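Local structure of gluconate kinase (Lactobacillus acidophilus, 3LL3) at residues I7-G12 against E58-L63; I71-W76 against K232-A237; T166-T171 against I214-T219. The protein probably phosphorylates gluconate or a related sugar such as D-xylulose at the expense of ATP, as a member of the FGGY family of carbohydrate kinases. One frame throughout, in Å; residues are numbered along the deposited sequence.

In the fold
All three contacts lie in the N-terminal FGGY region. Interactions 1 and 2 have centres 11 Å apart and touch. Strands 4-11 and 70-78 are neighbours in one sheet, where M9 N lies 2.8 Å from S75 O. Interactions 2 and 3, also with centres 11 Å apart, meet at the far edge of that sheet, where I233 O lies 2.8 Å from I214 N. Interactions 1 and 3 do not touch; their centres are 17 Å apart. No contact is part of an annotated site. The side chain of A237 lies about 12 Å from the bound D-xylulose, and that of I59 about 13 Å from the bound ATP.

Interaction 1 (I7-G12 against E58-L63); sequences IGMDVG and EIIFDL
I7 and M9 of strand 4-11 meet I59, I60 and L63 of helix 49-65. Over these short segments the strand and helix axes run at 152° and come within 10.4 Å. Both I7 and M9 send their CB atoms toward the helix. I7 uses two branches. CG2 is anti to the backbone N and touches L63 CD1 at 3.7 Å. CD1 stands at the end of an extended arm, chi2 174°, and reaches I60 CG2 at 4.1 Å. M9, a selenomethionine, is bent at chi2 and again at chi3, -69°, which brings CE against both I59 CG2 and I60 CG1. Its SE lies 3.9 Å from I60 CG1, and the two side chains cross at about a right angle. CE also lies 4.0 Å from I59 CG2; here the side chains pass in opposite directions. L20 of strand 15-22 also touches I7, and V31 of strand 27-34 touches L63. Helix 49-65 packs on the sheet and leads in the chain to strand 70-78, next to strand 4-11, as in the actin-like ATPase fold. No hydrogen bond joins the two segments. The contact therefore depends on the shape and burial of apolar side chains.

Interaction 2 (I71-W76 against K232-A237); sequences IAAISW and KIILGA
K232 N donates to A72 O at 3.1 Å and opens a run of parallel backbone bonds. The donor sits well above the carbonyl plane. I74 N then bonds K232 O at 2.8 Å, and I234 N bonds I74 O at 2.9 Å. The A72 and K232 end is partly exposed and has less side-chain packing. K232 lays its CB and CD beside A72 O, but its bent chain leads the end away from the strand. Further along, the packing is buried. A73 CB meets I234 CG1 at 3.8 Å, and I234 CB also lies against S75 OG. That hydroxyl is hydrogen-bonded to A434 O.

These are two neighbouring parallel strands in the central sheet of the actin-like ATPase fold. Strand 4-11 flanks one and strand 213-214 the other. After I234 the register slips, with one extra residue on the second strand. A237 N, not G236 N, bonds W76 O at 3.0 Å. A beta carbon on G236, at phi 84°, would point at W76 O and clash with it; CA itself makes a C-H...O contact there.

The W76 ring packs beside I233 and I234. I234 O lies in the ring plane at its edge, 3.1 Å from CD1. I233 CG2 approaches NE1 obliquely at 3.5 Å. I74 CG2 lies over one face, toward the rim. I161 and L165 of helix 157-166 also touch the W76 side chain. An alanine here would probably open a gap between the sheet and that helix, leaving I233 CG2 without its ring partner.

Interaction 3 (T166-T171 against I214-T219); sequences TGKLVT and IFPIKT
T166 and I217 bring their CA atoms to 4.6 Å where the end of helix 157-166 passes the loop before helix 219-225. G167 leaves the helix with positive phi. K168 N then bonds T166 OG1 at 3.0 Å, which makes an ST turn. On the other segment, the peptide before P216 is cis, and K218 is the N-cap of helix 219-225. Its backbone bonds that of L165. The contact thus joins a helix end to the loop that leaves edge strand 213-214 of the sheet.

T166 turns OG1 between its backbone N and carbonyl carbon, chi1 67°. There it accepts from K168 N and also bonds I162 O, so the hydroxyl has two partners. I214 CG2 touches this oxygen at 3.6 Å, and the two side chains cross at about a right angle. T166 CB lies 3.5 Å from P216 O. V170 CG1 comes within 4.4 Å of I214 CD1, a light apolar contact.

K168 is solvent-exposed. Its chain is extended until chi4, 69°, and slides past I214 in the opposite direction. CD meets I214 CG2 at 3.9 Å. The ammonium group ends on the backbone, with NZ bonded to F215 O at 3.0 Å and tilted 30° from that carbonyl plane.

Interaction 1 (I7-G12 against E58-L63)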
loop_
_atom_site.group_PDB
_atom_site.type_symbol
_atom_site.label_atom_id
_atom_site.label_comp_id
_atom_site.label_asym_id
_atom_site.label_seq_id
_atom_site.Cartn_x
_atom_site.Cartn_y
_atom_site.Cartn_z
ATOM N N ILE A 7 44.271 11.138 -16.931
ATOM C CA ILE A 7 43.321 11.384 -15.857
ATOM C C ILE A 7 41.909 11.398 -16.419
ATOM O O ILE A 7 41.637 12.042 -17.436
ATOM C CB ILE A 7 43.602 12.700 -15.132
ATOM C CG1 ILE A 7 44.968 12.652 -14.454
ATOM C CG2 ILE A 7 42.541 12.987 -14.111
ATOM C CD1 ILE A 7 45.360 13.987 -13.831
ATOM N N GLY A 8 41.017 10.651 -15.776
ATOM C CA GLY A 8 39.611 10.698 -16.119
ATOM C C GLY A 8 38.882 11.416 -15.011
ATOM O O GLY A 8 39.062 11.092 -13.838
HETATM N N MSE A 9 38.078 12.407 -15.381
HETATM C CA MSE A 9 37.363 13.228 -14.422
HETATM C C MSE A 9 35.885 12.939 -14.530
HETATM O O MSE A 9 35.379 12.725 -15.623
HETATM C CB MSE A 9 37.589 14.704 -14.733
HETATM C CG MSE A 9 39.058 15.119 -14.721
HETATM SE SE MSE A 9 39.752 15.143 -12.896
HETATM C CE MSE A 9 38.763 16.677 -12.168
ATOM N N ASP A 10 35.191 12.970 -13.399
ATOM C CA ASP A 10 33.766 12.726 -13.363
ATOM C C ASP A 10 33.101 13.858 -12.589
ATOM O O ASP A 10 33.142 13.890 -11.360
ATOM C CB ASP A 10 33.512 11.403 -12.663
ATOM C CG ASP A 10 32.042 11.061 -12.570
ATOM O OD1 ASP A 10 31.351 11.099 -13.617
ATOM O OD2 ASP A 10 31.589 10.723 -11.447
ATOM N N VAL A 11 32.492 14.794 -13.310
ATOM C CA VAL A 11 31.971 15.996 -12.693
ATOM C C VAL A 11 30.510 15.786 -12.330
ATOM O O VAL A 11 29.598 16.068 -13.122
ATOM C CB VAL A 11 32.165 17.244 -13.614
ATOM C CG1 VAL A 11 31.836 18.519 -12.864
ATOM C CG2 VAL A 11 33.601 17.294 -14.134
ATOM N N GLY A 12 30.286 15.270 -11.126
ATOM C CA GLY A 12 28.942 14.949 -10.696
ATOM C C GLY A 12 28.301 16.067 -9.916
ATOM O O GLY A 12 28.934 17.077 -9.627
ATOM N N GLU A 58 42.093 21.330 -7.889
ATOM C CA GLU A 58 42.628 20.721 -6.694
ATOM C C GLU A 58 42.803 19.217 -6.917
ATOM O O GLU A 58 43.861 18.654 -6.647
ATOM C CB GLU A 58 41.671 20.993 -5.546
ATOM C CG GLU A 58 42.311 21.033 -4.188
ATOM C CD GLU A 58 41.311 21.402 -3.114
ATOM O OE1 GLU A 58 40.477 22.305 -3.369
ATOM O OE2 GLU A 58 41.354 20.792 -2.024
ATOM N N ILE A 59 41.764 18.578 -7.435
ATOM C CA ILE A 59 41.824 17.162 -7.757
ATOM C C ILE A 59 42.968 16.843 -8.717
ATOM O O ILE A 59 43.781 15.959 -8.445
ATOM C CB ILE A 59 40.476 16.660 -8.314
ATOM C CG1 ILE A 59 39.447 16.600 -7.184
ATOM C CG2 ILE A 59 40.627 15.294 -8.955
ATOM C CD1 ILE A 59 38.021 16.521 -7.663
ATOM N N ILE A 60 43.051 17.572 -9.825
ATOM C CA ILE A 60 44.094 17.305 -10.811
ATOM C C ILE A 60 45.495 17.489 -10.221
ATOM O O ILE A 60 46.387 16.663 -10.431
ATOM C CB ILE A 60 43.918 18.169 -12.053
ATOM C CG1 ILE A 60 42.592 17.818 -12.731
ATOM C CG2 ILE A 60 45.116 17.998 -13.004
ATOM C CD1 ILE A 60 42.220 18.744 -13.876
ATOM N N PHE A 61 45.677 18.553 -9.454
ATOM C CA PHE A 61 46.969 18.787 -8.828
ATOM C C PHE A 61 47.364 17.623 -7.906
ATOM O O PHE A 61 48.479 17.097 -8.009
ATOM C CB PHE A 61 46.975 20.116 -8.071
ATOM C CG PHE A 61 48.286 20.432 -7.410
ATOM C CD1 PHE A 61 49.409 20.711 -8.167
ATOM C CD2 PHE A 61 48.400 20.443 -6.031
ATOM C CE1 PHE A 61 50.625 21.001 -7.562
ATOM C CE2 PHE A 61 49.609 20.738 -5.425
ATOM C CZ PHE A 61 50.718 21.014 -6.192
ATOM N N ASP A 62 46.451 17.220 -7.022
ATOM C CA ASP A 62 46.731 16.148 -6.073
ATOM C C ASP A 62 47.142 14.857 -6.774
ATOM O O ASP A 62 48.053 14.154 -6.327
ATOM C CB ASP A 62 45.519 15.888 -5.183
ATOM C CG ASP A 62 45.297 16.985 -4.182
ATOM O OD1 ASP A 62 46.052 17.979 -4.220
ATOM O OD2 ASP A 62 44.373 16.853 -3.354
ATOM N N LEU A 63 46.465 14.550 -7.875
ATOM C CA LEU A 63 46.796 13.373 -8.669
ATOM C C LEU A 63 48.216 13.447 -9.239
ATOM O O LEU A 63 48.976 12.484 -9.147
ATOM C CB LEU A 63 45.772 13.179 -9.793
ATOM C CG LEU A 63 44.384 12.731 -9.320
ATOM C CD1 LEU A 63 43.395 12.641 -10.485
ATOM C CD2 LEU A 63 44.458 11.394 -8.561
#

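Interaction 2 (I71-W76 against K232-A237)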
loop_
_atom_site.group_PDB
_atom_site.type_symbol
_atom_site.label_atom_id
_atom_site.label_comp_id
_atom_site.label_asym_id
_atom_site.label_seq_id
_atom_site.Cartn_x
_atom_site.Cartn_y
_atom_site.Cartn_z
ATOM N N ILE A 71 51.340 13.715 -17.671
ATOM C CA ILE A 71 49.923 13.540 -17.930
ATOM C C ILE A 71 49.689 13.784 -19.414
ATOM O O ILE A 71 49.758 14.918 -19.880
ATOM C CB ILE A 71 49.075 14.506 -17.096
ATOM C CG1 ILE A 71 49.416 14.373 -15.606
ATOM C CG2 ILE A 71 47.594 14.260 -17.335
ATOM C CD1 ILE A 71 49.333 12.932 -15.064
ATOM N N ALA A 72 49.432 12.717 -20.160
ATOM C CA ALA A 72 49.238 12.820 -21.601
ATOM C C ALA A 72 47.888 13.439 -21.961
ATOM O O ALA A 72 47.756 14.121 -22.975
ATOM C CB ALA A 72 49.400 11.454 -22.259
ATOM N N ALA A 73 46.879 13.217 -21.125
ATOM C CA ALA A 73 45.559 13.725 -21.443
ATOM C C ALA A 73 44.672 13.750 -20.207
ATOM O O ALA A 73 44.857 12.951 -19.291
ATOM C CB ALA A 73 44.936 12.890 -22.544
ATOM N N ILE A 74 43.734 14.695 -20.176
ATOM C CA ILE A 74 42.707 14.744 -19.147
ATOM C C ILE A 74 41.354 14.689 -19.861
ATOM O O ILE A 74 41.050 15.547 -20.694
ATOM C CB ILE A 74 42.803 16.022 -18.318
ATOM C CG1 ILE A 74 44.187 16.135 -17.679
ATOM C CG2 ILE A 74 41.732 16.070 -17.247
ATOM C CD1 ILE A 74 44.426 17.501 -17.051
ATOM N N SER A 75 40.560 13.668 -19.546
ATOM C CA SER A 75 39.278 13.462 -20.200
ATOM C C SER A 75 38.127 13.610 -19.202
ATOM O O SER A 75 38.319 13.493 -17.983
ATOM C CB SER A 75 39.254 12.084 -20.866
ATOM O OG SER A 75 38.115 11.941 -21.700
ATOM N N TRP A 76 36.923 13.837 -19.726
ATOM C CA TRP A 76 35.824 14.328 -18.900
ATOM C C TRP A 76 34.546 13.521 -19.036
ATOM O O TRP A 76 34.115 13.209 -20.146
ATOM C CB TRP A 76 35.559 15.811 -19.214
ATOM C CG TRP A 76 36.775 16.639 -19.032
ATOM C CD1 TRP A 76 37.746 16.888 -19.961
ATOM C CD2 TRP A 76 37.179 17.314 -17.836
ATOM N NE1 TRP A 76 38.732 17.681 -19.413
ATOM C CE2 TRP A 76 38.399 17.962 -18.112
ATOM C CE3 TRP A 76 36.617 17.445 -16.560
ATOM C CZ2 TRP A 76 39.071 18.719 -17.158
ATOM C CZ3 TRP A 76 37.287 18.195 -15.613
ATOM C CH2 TRP A 76 38.507 18.817 -15.917
ATOM N N LYS A 232 46.980 17.169 -23.095
ATOM C CA LYS A 232 45.775 17.452 -23.867
ATOM C C LYS A 232 44.483 17.381 -23.060
ATOM O O LYS A 232 44.354 16.575 -22.136
ATOM C CB LYS A 232 45.664 16.498 -25.062
ATOM C CG LYS A 232 46.566 16.870 -26.214
ATOM C CD LYS A 232 47.669 15.873 -26.373
ATOM C CE LYS A 232 47.302 14.826 -27.421
ATOM N NZ LYS A 232 47.992 15.115 -28.721
ATOM N N ILE A 233 43.526 18.234 -23.417
ATOM C CA ILE A 233 42.175 18.096 -22.931
ATOM C C ILE A 233 41.398 17.296 -23.967
ATOM O O ILE A 233 41.394 17.643 -25.151
ATOM C CB ILE A 233 41.475 19.452 -22.754
ATOM C CG1 ILE A 233 42.206 20.292 -21.712
ATOM C CG2 ILE A 233 40.022 19.240 -22.315
ATOM C CD1 ILE A 233 42.092 19.724 -20.317
ATOM N N ILE A 234 40.759 16.216 -23.524
ATOM C CA ILE A 234 39.854 15.455 -24.374
ATOM C C ILE A 234 38.446 15.925 -24.049
ATOM O O ILE A 234 38.040 15.962 -22.873
ATOM C CB ILE A 234 39.994 13.939 -24.122
ATOM C CG1 ILE A 234 41.480 13.547 -24.073
ATOM C CG2 ILE A 234 39.253 13.151 -25.199
ATOM C CD1 ILE A 234 42.296 14.032 -25.274
ATOM N N LEU A 235 37.710 16.317 -25.081
ATOM C CA LEU A 235 36.412 16.920 -24.872
ATOM C C LEU A 235 35.526 16.092 -23.919
ATOM O O LEU A 235 34.899 16.633 -23.012
ATOM C CB LEU A 235 35.715 17.147 -26.206
ATOM C CG LEU A 235 34.388 17.887 -26.096
ATOM C CD1 LEU A 235 34.539 19.210 -25.302
ATOM C CD2 LEU A 235 33.766 18.111 -27.485
ATOM N N GLY A 236 35.484 14.783 -24.111
ATOM C CA GLY A 236 34.702 13.940 -23.213
ATOM C C GLY A 236 33.227 13.857 -23.555
ATOM O O GLY A 236 32.832 14.209 -24.659
ATOM N N ALA A 237 32.411 13.388 -22.603
ATOM C CA ALA A 237 31.014 13.079 -22.865
ATOM C C ALA A 237 30.188 13.052 -21.584
ATOM O O ALA A 237 30.680 13.367 -20.505
ATOM C CB ALA A 237 30.890 11.752 -23.589
#

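Interaction 3 (T166-T171 against I214-T219)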
loop_
_atom_site.group_PDB
_atom_site.type_symbol
_atom_site.label_atom_id
_atom_site.label_comp_id
_atom_site.label_asym_id
_atom_site.label_seq_id
_atom_site.Cartn_x
_atom_site.Cartn_y
_atom_site.Cartn_z
ATOM N N THR A 166 40.915 26.448 -21.330
ATOM C CA THR A 166 41.444 26.620 -22.680
ATOM C C THR A 166 40.957 27.877 -23.377
ATOM O O THR A 166 41.428 28.189 -24.465
ATOM C CB THR A 166 41.022 25.463 -23.604
ATOM O OG1 THR A 166 39.601 25.515 -23.811
ATOM C CG2 THR A 166 41.430 24.107 -23.019
ATOM N N GLY A 167 39.981 28.566 -22.792
ATOM C CA GLY A 167 39.384 29.712 -23.451
ATOM C C GLY A 167 38.502 29.323 -24.634
ATOM O O GLY A 167 38.064 30.181 -25.396
ATOM N N LYS A 168 38.229 28.029 -24.788
ATOM C CA LYS A 168 37.338 27.565 -25.852
ATOM C C LYS A 168 35.974 27.109 -25.304
ATOM O O LYS A 168 35.880 26.589 -24.193
ATOM C CB LYS A 168 38.013 26.469 -26.677
ATOM C CG LYS A 168 39.219 26.971 -27.481
ATOM C CD LYS A 168 39.838 25.891 -28.360
ATOM C CE LYS A 168 40.779 26.508 -29.400
ATOM N NZ LYS A 168 42.018 27.080 -28.791
ATOM N N LEU A 169 34.923 27.349 -26.080
ATOM C CA LEU A 169 33.574 26.940 -25.728
ATOM C C LEU A 169 33.114 25.859 -26.686
ATOM O O LEU A 169 32.657 26.158 -27.789
ATOM C CB LEU A 169 32.602 28.118 -25.812
ATOM C CG LEU A 169 32.354 28.916 -24.536
ATOM C CD1 LEU A 169 31.254 29.965 -24.756
ATOM C CD2 LEU A 169 31.970 27.992 -23.407
ATOM N N VAL A 170 33.212 24.603 -26.248
ATOM C CA VAL A 170 32.839 23.473 -27.077
ATOM C C VAL A 170 32.071 22.447 -26.247
ATOM O O VAL A 170 32.418 22.196 -25.090
ATOM C CB VAL A 170 34.081 22.792 -27.647
ATOM C CG1 VAL A 170 33.684 21.631 -28.541
ATOM C CG2 VAL A 170 34.941 23.809 -28.421
ATOM N N THR A 171 31.019 21.885 -26.825
ATOM C CA THR A 171 30.310 20.766 -26.193
ATOM C C THR A 171 30.395 19.524 -27.089
ATOM O O THR A 171 30.626 19.644 -28.298
ATOM C CB THR A 171 28.838 21.127 -25.873
ATOM O OG1 THR A 171 28.269 20.125 -25.022
ATOM C CG2 THR A 171 28.001 21.256 -27.149
ATOM N N ILE A 214 40.886 19.442 -27.250
ATOM C CA ILE A 214 40.754 20.876 -27.061
ATOM C C ILE A 214 42.096 21.411 -26.550
ATOM O O ILE A 214 42.498 21.108 -25.423
ATOM C CB ILE A 214 39.676 21.215 -26.037
ATOM C CG1 ILE A 214 38.405 20.369 -26.252
ATOM C CG2 ILE A 214 39.358 22.705 -26.095
ATOM C CD1 ILE A 214 37.805 20.470 -27.628
ATOM N N PHE A 215 42.772 22.206 -27.386
ATOM C CA PHE A 215 44.161 22.595 -27.173
ATOM C C PHE A 215 44.322 24.068 -27.542
ATOM O O PHE A 215 43.623 24.562 -28.432
ATOM C CB PHE A 215 45.055 21.741 -28.083
ATOM C CG PHE A 215 46.500 21.656 -27.644
ATOM C CD1 PHE A 215 46.889 20.784 -26.631
ATOM C CD2 PHE A 215 47.483 22.425 -28.272
ATOM C CE1 PHE A 215 48.226 20.698 -26.234
ATOM C CE2 PHE A 215 48.826 22.336 -27.882
ATOM C CZ PHE A 215 49.196 21.479 -26.865
ATOM N N PRO A 216 45.226 24.788 -26.853
ATOM C CA PRO A 216 46.013 24.326 -25.711
ATOM C C PRO A 216 45.386 24.744 -24.401
ATOM O O PRO A 216 44.476 25.560 -24.391
ATOM C CB PRO A 216 47.338 25.088 -25.869
ATOM C CG PRO A 216 47.164 26.005 -27.079
ATOM C CD PRO A 216 45.702 26.097 -27.325
ATOM N N ILE A 217 45.893 24.193 -23.306
ATOM C CA ILE A 217 45.546 24.658 -21.975
ATOM C C ILE A 217 46.349 25.923 -21.703
ATOM O O ILE A 217 47.494 26.041 -22.153
ATOM C CB ILE A 217 45.902 23.592 -20.922
ATOM C CG1 ILE A 217 45.065 22.326 -21.144
ATOM C CG2 ILE A 217 45.712 24.134 -19.513
ATOM C CD1 ILE A 217 45.412 21.179 -20.206
ATOM N N LYS A 218 45.751 26.871 -20.989
ATOM C CA LYS A 218 46.414 28.141 -20.693
ATOM C C LYS A 218 47.579 27.935 -19.718
ATOM O O LYS A 218 47.442 27.190 -18.743
ATOM C CB LYS A 218 45.406 29.155 -20.147
ATOM C CG LYS A 218 44.305 29.517 -21.142
ATOM C CD LYS A 218 43.581 30.814 -20.761
ATOM C CE LYS A 218 42.652 30.628 -19.559
ATOM N NZ LYS A 218 42.048 31.924 -19.097
ATOM N N THR A 219 48.715 28.595 -19.981
ATOM C CA THR A 219 49.933 28.384 -19.189
ATOM C C THR A 219 49.659 28.489 -17.710
ATOM O O THR A 219 50.211 27.745 -16.916
ATOM C CB THR A 219 51.062 29.413 -19.468
ATOM O OG1 THR A 219 50.939 29.965 -20.784
ATOM C CG2 THR A 219 52.414 28.747 -19.306
#